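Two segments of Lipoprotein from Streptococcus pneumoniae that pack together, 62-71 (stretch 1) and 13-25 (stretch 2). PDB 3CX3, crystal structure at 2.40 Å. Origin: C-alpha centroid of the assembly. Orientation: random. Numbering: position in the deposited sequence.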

# COMPACT_ATOMS: atom_id res chain seq x y z
N PHE A 62 -8.13 0.01 16.56
CA PHE A 62 -6.91 0.23 15.80
C PHE A 62 -6.75 -0.75 14.66
O PHE A 62 -6.85 -1.98 14.84
CB PHE A 62 -5.68 0.23 16.70
CG PHE A 62 -4.39 0.43 15.95
CD1 PHE A 62 -4.10 1.66 15.35
CD2 PHE A 62 -3.46 -0.60 15.85
CE1 PHE A 62 -2.90 1.85 14.67
CE2 PHE A 62 -2.25 -0.40 15.17
CZ PHE A 62 -1.98 0.82 14.57
N VAL A 63 -6.48 -0.19 13.48
CA VAL A 63 -6.42 -0.97 12.24
C VAL A 63 -5.07 -0.83 11.55
O VAL A 63 -4.67 0.29 11.19
CB VAL A 63 -7.54 -0.55 11.25
CG1 VAL A 63 -7.46 -1.35 9.98
CG2 VAL A 63 -8.90 -0.74 11.88
N TYR A 64 -4.38 -1.96 11.39
CA TYR A 64 -3.16 -1.99 10.60
C TYR A 64 -3.28 -2.93 9.40
O TYR A 64 -4.32 -3.58 9.22
CB TYR A 64 -1.90 -2.25 11.49
CG TYR A 64 -1.78 -3.65 12.01
CD1 TYR A 64 -2.55 -4.08 13.08
CD2 TYR A 64 -0.91 -4.56 11.42
CE1 TYR A 64 -2.44 -5.38 13.55
CE2 TYR A 64 -0.80 -5.85 11.88
CZ TYR A 64 -1.57 -6.26 12.94
OH TYR A 64 -1.46 -7.55 13.41
N HIS A 65 -2.25 -2.97 8.54
CA HIS A 65 -2.29 -3.79 7.32
C HIS A 65 -2.03 -5.26 7.62
O HIS A 65 -2.90 -6.09 7.37
CB HIS A 65 -1.32 -3.24 6.26
CG HIS A 65 -1.16 -4.10 5.03
ND1 HIS A 65 -2.17 -4.32 4.12
CD2 HIS A 65 -0.06 -4.74 4.54
CE1 HIS A 65 -1.72 -5.10 3.14
NE2 HIS A 65 -0.44 -5.35 3.36
N SER A 66 -0.85 -5.56 8.19
CA SER A 66 -0.35 -6.95 8.24
C SER A 66 0.79 -7.14 9.22
O SER A 66 1.60 -6.25 9.43
CB SER A 66 0.15 -7.35 6.86
OG SER A 66 0.80 -8.60 6.88
N HIS A 67 0.90 -8.35 9.78
CA HIS A 67 1.94 -8.64 10.75
C HIS A 67 3.32 -8.57 10.09
O HIS A 67 4.31 -8.28 10.76
CB HIS A 67 1.70 -10.00 11.44
CG HIS A 67 1.60 -11.16 10.50
ND1 HIS A 67 0.39 -11.62 10.01
CD2 HIS A 67 2.55 -11.97 9.96
CE1 HIS A 67 0.60 -12.65 9.20
NE2 HIS A 67 1.90 -12.87 9.15
N THR A 68 3.36 -8.82 8.78
CA THR A 68 4.56 -8.74 7.94
C THR A 68 5.01 -7.30 7.54
O THR A 68 6.03 -7.13 6.83
CB THR A 68 4.33 -9.54 6.65
OG1 THR A 68 3.39 -8.85 5.82
CG2 THR A 68 3.78 -10.89 6.96
N LEU A 69 4.26 -6.28 7.98
CA LEU A 69 4.59 -4.89 7.67
C LEU A 69 4.76 -4.10 8.98
O LEU A 69 5.88 -3.82 9.43
CB LEU A 69 3.49 -4.26 6.81
CG LEU A 69 3.80 -3.31 5.62
CD1 LEU A 69 2.72 -2.18 5.51
CD2 LEU A 69 5.25 -2.75 5.62
N GLU A 70 3.63 -3.74 9.57
CA GLU A 70 3.62 -3.17 10.90
C GLU A 70 3.91 -4.29 11.92
O GLU A 70 2.99 -4.92 12.45
CB GLU A 70 2.30 -2.47 11.16
CG GLU A 70 1.87 -1.51 10.04
CD GLU A 70 0.80 -2.11 9.13
OE1 GLU A 70 0.95 -3.32 8.74
OE2 GLU A 70 -0.19 -1.38 8.84
N SER A 71 5.21 -4.52 12.13
CA SER A 71 5.75 -5.54 13.06
C SER A 71 5.45 -5.29 14.54
O SER A 71 5.24 -6.25 15.28
CB SER A 71 7.26 -5.67 12.90
OG SER A 71 7.59 -6.37 11.72
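Stretch 2, residues 13-25: IVTSFYPIYAMVK

Stretch 2 enters as a strand, residues 13-15, turns through Ser 16 and Phe 17, and leaves as a helix from Tyr 18 onward, with Phe 17 at the N-cap position. Its strand runs parallel to strand 62-64, the axes 4.8 Å apart at closest approach and crossing at -22°, so that Phe 62 pairs with Val 14 and Val 63 with Thr 15. The helix passes 8.5 Å from the same strand, its direction turned by 125°.

Phe 62 shares a face of the sheet with Val 14. With chi1 at t, the end of its side chain comes nearer to the neighbouring strand, and Phe 62 CD1 lies 3.2 Å from Val 14 O and 3.6 Å from Val 14 CG1, a fit between a broad aromatic ring and a compact branched side chain. Val 63 supplies the ladder: Val 63 N donates to Val 14 O at 2.8 Å, and Val 63 O accepts a weak bond from Ser 16 N at 3.1 Å. Its side chain points to the face carrying Thr 15, where the helix packs; Val 63 CG1 approaches Ile 20 CG2 at 3.7 Å and Val 24 CG2 at 4.0 Å. A β-branched valine thus suits both the extended backbone and these apolar contacts with the helix.

At Tyr 64 the strand ends. The CA-to-CB bond of Tyr 64 points sideways and its ring extends farther from stretch 2, while Tyr 64 CA lies 3.4 Å from Ser 16 OG. His 65 CB then meets the edge of the Phe 17 ring, 4.0 Å from Phe 17 CE1, and lies 3.9 Å from Ile 20 CD1. Both ring nitrogens of His 65 are hydrogen-bonded elsewhere in the structure, so the buried ring is satisfied.

After a loop out of reach of stretch 2, Leu 69 returns, its CD1 3.7 Å from Phe 17 CE1, an apolar side chain suited to an aromatic neighbour. Glu 70 completes the contact: its OE2 accepts a very short hydrogen bond from Ser 16 OG, 2.4 Å, and another from His 65 N at 2.6 Å. One buried carboxylate oxygen therefore ties the turn of stretch 2 to the loop of stretch 1.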

# COMPACT_ATOMS: atom_id res chain seq x y z
N ILE A 13 -11.12 5.77 15.80
CA ILE A 13 -10.38 4.74 15.06
C ILE A 13 -9.00 5.24 14.62
O ILE A 13 -8.88 6.22 13.90
CB ILE A 13 -11.20 4.20 13.83
CG1 ILE A 13 -12.34 3.29 14.28
CG2 ILE A 13 -10.32 3.47 12.85
CD1 ILE A 13 -13.38 3.00 13.20
N VAL A 14 -7.97 4.54 15.09
CA VAL A 14 -6.61 4.83 14.69
C VAL A 14 -6.16 3.80 13.65
O VAL A 14 -6.61 2.64 13.61
CB VAL A 14 -5.64 4.97 15.90
CG1 VAL A 14 -4.21 5.22 15.44
CG2 VAL A 14 -6.08 6.14 16.78
N THR A 15 -5.24 4.25 12.81
CA THR A 15 -4.98 3.65 11.53
C THR A 15 -3.50 3.78 11.24
O THR A 15 -2.91 4.80 11.58
CB THR A 15 -5.87 4.34 10.53
OG1 THR A 15 -7.01 3.49 10.26
CG2 THR A 15 -5.14 4.74 9.29
N SER A 16 -2.89 2.76 10.66
CA SER A 16 -1.43 2.73 10.59
C SER A 16 -0.89 3.71 9.58
O SER A 16 -0.19 4.68 9.95
CB SER A 16 -0.85 1.33 10.42
OG SER A 16 -1.40 0.66 9.31
N PHE A 17 -1.24 3.49 8.31
CA PHE A 17 -0.79 4.34 7.21
C PHE A 17 -1.89 4.45 6.14
O PHE A 17 -3.00 3.96 6.38
CB PHE A 17 0.59 3.90 6.70
CG PHE A 17 0.58 2.75 5.73
CD1 PHE A 17 0.06 1.49 6.10
CD2 PHE A 17 1.15 2.90 4.48
CE1 PHE A 17 0.07 0.41 5.19
CE2 PHE A 17 1.16 1.85 3.58
CZ PHE A 17 0.62 0.58 3.94
N TYR A 18 -1.61 5.10 5.01
CA TYR A 18 -2.66 5.58 4.10
C TYR A 18 -3.64 4.57 3.49
O TYR A 18 -4.85 4.80 3.53
CB TYR A 18 -2.11 6.48 2.99
CG TYR A 18 -3.16 6.73 1.93
CD1 TYR A 18 -4.18 7.66 2.16
CD2 TYR A 18 -3.15 6.04 0.71
CE1 TYR A 18 -5.16 7.91 1.19
CE2 TYR A 18 -4.14 6.27 -0.26
CZ TYR A 18 -5.14 7.21 -0.01
OH TYR A 18 -6.13 7.49 -0.91
N PRO A 19 -3.15 3.49 2.83
CA PRO A 19 -4.13 2.57 2.24
C PRO A 19 -5.13 2.13 3.28
O PRO A 19 -6.27 1.83 2.95
CB PRO A 19 -3.28 1.37 1.80
CG PRO A 19 -1.91 1.92 1.59
CD PRO A 19 -1.76 3.07 2.55
N ILE A 20 -4.71 2.10 4.54
CA ILE A 20 -5.59 1.71 5.64
C ILE A 20 -6.51 2.88 6.01
O ILE A 20 -7.73 2.71 6.12
CB ILE A 20 -4.77 1.25 6.88
CG1 ILE A 20 -4.24 -0.18 6.70
CG2 ILE A 20 -5.63 1.24 8.08
CD1 ILE A 20 -3.97 -0.59 5.29
N TYR A 21 -5.92 4.06 6.20
CA TYR A 21 -6.68 5.28 6.44
C TYR A 21 -7.87 5.34 5.50
O TYR A 21 -9.02 5.42 5.95
CB TYR A 21 -5.79 6.50 6.21
CG TYR A 21 -6.45 7.82 6.52
CD1 TYR A 21 -6.95 8.09 7.80
CD2 TYR A 21 -6.57 8.81 5.53
CE1 TYR A 21 -7.56 9.30 8.09
CE2 TYR A 21 -7.18 10.03 5.81
CZ TYR A 21 -7.67 10.27 7.09
OH TYR A 21 -8.26 11.47 7.38
N ALA A 22 -7.56 5.26 4.21
CA ALA A 22 -8.47 5.50 3.12
C ALA A 22 -9.52 4.43 2.99
O ALA A 22 -10.62 4.69 2.54
CB ALA A 22 -7.70 5.61 1.84
N MSE A 23 -9.15 3.22 3.35
CA MSE A 23 -10.01 2.08 3.16
C MSE A 23 -10.97 1.90 4.35
O MSE A 23 -12.06 1.36 4.18
CB MSE A 23 -9.16 0.84 2.98
CG MSE A 23 -9.53 0.02 1.81
SE MSE A 23 -8.11 -1.18 1.22
CE MSE A 23 -9.21 -2.22 0.07
N VAL A 24 -10.56 2.33 5.54
CA VAL A 24 -11.47 2.31 6.68
C VAL A 24 -12.49 3.44 6.53
O VAL A 24 -13.69 3.24 6.74
CB VAL A 24 -10.75 2.43 8.04
CG1 VAL A 24 -11.72 2.14 9.16
CG2 VAL A 24 -9.60 1.47 8.12
N LYS A 25 -11.98 4.60 6.13
CA LYS A 25 -12.80 5.77 5.83
C LYS A 25 -13.82 5.54 4.72
O LYS A 25 -14.94 6.04 4.77
CB LYS A 25 -11.90 6.97 5.49
CG LYS A 25 -11.61 7.89 6.66
CD LYS A 25 -11.15 9.27 6.20
CE LYS A 25 -11.51 10.35 7.23
NZ LYS A 25 -12.94 10.80 7.14